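Local coordinates for protein spore germination lipase LipC (Metagenome, PDB 6NKD) that probably hydrolyses lipid esters as a serine hydrolase of the GDSL family, with a likely role in spore germination, at residues Q4-D10 / A72-T78. Residues are numbered along the deposited sequence; the frame is centred on the assembly and turned at random.
Sequences QYTALGD and ADVITIT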
loop_
_atom_site.group_PDB
_atom_site.type_symbol
_atom_site.label_atom_id
_atom_site.label_comp_id
_atom_site.label_asym_id
_atom_site.label_seq_id
_atom_site.Cartn_x
_atom_site.Cartn_y
_atom_site.Cartn_z
ATOM N N GLN A 4 11.154 26.205 5.662
ATOM C CA GLN A 4 9.941 25.398 5.676
ATOM C C GLN A 4 9.393 25.333 4.257
ATOM O O GLN A 4 9.092 26.369 3.655
ATOM C CB GLN A 4 8.901 25.984 6.631
ATOM C CG GLN A 4 8.056 24.946 7.358
ATOM C CD GLN A 4 8.761 24.360 8.569
ATOM O OE1 GLN A 4 9.877 24.757 8.906
ATOM N NE2 GLN A 4 8.108 23.414 9.235
ATOM N N TYR A 5 9.274 24.120 3.725
ATOM C CA TYR A 5 8.803 23.895 2.362
ATOM C C TYR A 5 7.573 23.000 2.424
ATOM O O TYR A 5 7.666 21.834 2.822
ATOM C CB TYR A 5 9.907 23.273 1.504
ATOM C CG TYR A 5 9.426 22.585 0.245
ATOM C CD1 TYR A 5 8.577 23.230 -0.648
ATOM C CD2 TYR A 5 9.840 21.297 -0.062
ATOM C CE1 TYR A 5 8.140 22.602 -1.799
ATOM C CE2 TYR A 5 9.410 20.661 -1.213
ATOM C CZ TYR A 5 8.562 21.318 -2.078
ATOM O OH TYR A 5 8.133 20.688 -3.225
ATOM N N THR A 6 6.423 23.547 2.037
ATOM C CA THR A 6 5.187 22.784 1.972
ATOM C C THR A 6 4.896 22.404 0.525
ATOM O O THR A 6 5.261 23.118 -0.412
ATOM C CB THR A 6 4.013 23.570 2.569
ATOM O OG1 THR A 6 2.969 22.664 2.945
ATOM C CG2 THR A 6 3.454 24.576 1.571
ATOM N N ALA A 7 4.254 21.251 0.351
ATOM C CA ALA A 7 3.965 20.728 -0.976
ATOM C C ALA A 7 2.534 20.218 -1.016
ATOM O O ALA A 7 2.129 19.430 -0.155
ATOM C CB ALA A 7 4.938 19.607 -1.360
ATOM N N LEU A 8 1.779 20.669 -2.012
ATOM C CA LEU A 8 0.385 20.297 -2.179
ATOM C C LEU A 8 0.175 19.775 -3.592
ATOM O O LEU A 8 0.836 20.221 -4.533
ATOM C CB LEU A 8 -0.544 21.491 -1.924
ATOM C CG LEU A 8 -0.103 22.453 -0.820
ATOM C CD1 LEU A 8 -0.613 23.856 -1.102
ATOM C CD2 LEU A 8 -0.582 21.966 0.538
ATOM N N GLY A 9 -0.739 18.826 -3.736
ATOM C CA GLY A 9 -1.079 18.353 -5.064
ATOM C C GLY A 9 -1.655 16.948 -5.027
ATOM O O GLY A 9 -2.181 16.501 -4.009
ATOM N N ASP A 10 -1.534 16.274 -6.169
ATOM C CA ASP A 10 -2.154 14.972 -6.376
ATOM C C ASP A 10 -1.129 13.849 -6.284
ATOM O O ASP A 10 -0.290 13.839 -5.378
ATOM C CB ASP A 10 -2.874 14.945 -7.728
ATOM C CG ASP A 10 -1.981 15.387 -8.880
ATOM O OD1 ASP A 10 -2.422 15.289 -10.045
ATOM O OD2 ASP A 10 -0.835 15.816 -8.624
ATOM N N ALA A 72 5.439 28.520 5.205
ATOM C CA ALA A 72 6.193 27.980 4.083
ATOM C C ALA A 72 6.955 29.080 3.355
ATOM O O ALA A 72 6.383 30.107 2.981
ATOM C CB ALA A 72 5.257 27.264 3.112
ATOM N N ASP A 73 8.253 28.856 3.160
ATOM C CA ASP A 73 9.064 29.718 2.312
ATOM C C ASP A 73 8.994 29.318 0.846
ATOM O O ASP A 73 9.228 30.162 -0.027
ATOM C CB ASP A 73 10.524 29.692 2.774
ATOM C CG ASP A 73 10.670 29.951 4.261
ATOM O OD1 ASP A 73 9.979 30.852 4.782
ATOM O OD2 ASP A 73 11.471 29.246 4.911
ATOM N N VAL A 74 8.686 28.053 0.564
ATOM C CA VAL A 74 8.540 27.536 -0.790
ATOM C C VAL A 74 7.282 26.680 -0.829
ATOM O O VAL A 74 7.048 25.875 0.078
ATOM C CB VAL A 74 9.769 26.712 -1.228
ATOM C CG1 VAL A 74 9.553 26.122 -2.613
ATOM C CG2 VAL A 74 11.028 27.567 -1.204
ATOM N N ILE A 75 6.469 26.861 -1.870
ATOM C CA ILE A 75 5.236 26.105 -2.052
ATOM C C ILE A 75 5.220 25.543 -3.467
ATOM O O ILE A 75 5.466 26.275 -4.432
ATOM C CB ILE A 75 3.985 26.972 -1.808
ATOM C CG1 ILE A 75 4.040 27.627 -0.428
ATOM C CG2 ILE A 75 2.722 26.134 -1.949
ATOM C CD1 ILE A 75 2.837 28.487 -0.115
ATOM N N THR A 76 4.935 24.249 -3.589
ATOM C CA THR A 76 4.771 23.599 -4.881
ATOM C C THR A 76 3.367 23.023 -4.980
ATOM O O THR A 76 2.844 22.468 -4.007
ATOM C CB THR A 76 5.807 22.491 -5.096
ATOM O OG1 THR A 76 5.762 21.569 -3.999
ATOM C CG2 THR A 76 7.202 23.083 -5.207
ATOM N N ILE A 77 2.755 23.161 -6.154
ATOM C CA ILE A 77 1.384 22.721 -6.381
ATOM C C ILE A 77 1.338 21.893 -7.658
ATOM O O ILE A 77 1.902 22.292 -8.683
ATOM C CB ILE A 77 0.407 23.908 -6.475
ATOM C CG1 ILE A 77 0.510 24.789 -5.228
ATOM C CG2 ILE A 77 -1.020 23.411 -6.652
ATOM C CD1 ILE A 77 -0.436 25.967 -5.233
ATOM N N THR A 78 0.676 20.741 -7.590
ATOM C CA THR A 78 0.388 19.924 -8.757
ATOM C C THR A 78 -1.109 19.656 -8.813
ATOM O O THR A 78 -1.804 19.718 -7.795
ATOM C CB THR A 78 1.153 18.588 -8.736
ATOM O OG1 THR A 78 0.677 17.774 -7.657
ATOM C CG2 THR A 78 2.641 18.826 -8.563
#
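Tyr-5 to Leu-8 pair in parallel with Val-74 to Ile-77, the strand axes approaching to 4.9 Å at 13°. Backbone bonds alternate from Thr-6 N to Val-74 O (3.1 Å) through a weak one from Thr-76 N to Thr-6 O, then Leu-8 N to Thr-76 O, and finally Thr-78 N to Leu-8 O. At the N-terminal end of the pairing, Asp-73 N donates to Gln-4 O (2.7 Å), while Asp-73 OD2 receives Gln-4 N from above the carboxylate plane. On the face shared by Tyr-5, Ala-7, Val-74 and Thr-76, the phenol runs along the neighbouring strand because CG is anti to the backbone N (chi1 161°). Its CD1 touches Val-74 CG1 at 3.6 Å, the ring edge is turned to the Val-74 carbonyl, and its OH is hydrogen-bonded to Thr-76 OG1 at 2.6 Å. Met-33 of helix 25-37 packs on both Tyr-5 and Val-74. A phenylalanine at Tyr-5 would keep the ring but would probably leave the buried Thr-76 hydroxyl without this partner. On the opposite face, Thr-6 CG2 lies beside Ile-75 CG1 and touches Ala-72 CB at 3.6 Å; Leu-8 CD1 reaches Ile-75 CG2 at 4.1 Å. Beyond the strands, Thr-78 OG1 donates to Asp-10 OD2 (2.7 Å) on the anti side, 30° out of the carboxylate plane, and also bonds to Thr-13. Asp-10 N-caps helix 11-14, its OD2 weakly bonded to Leu-12 N, linking this strand end to Ser-11, the probable nucleophile. These adjacent strands belong to the five-stranded parallel sheet, ordered 2-1-3-4-5, of the SGNH-hydrolase fold, the GDS motif running from the first strand's end into the helix.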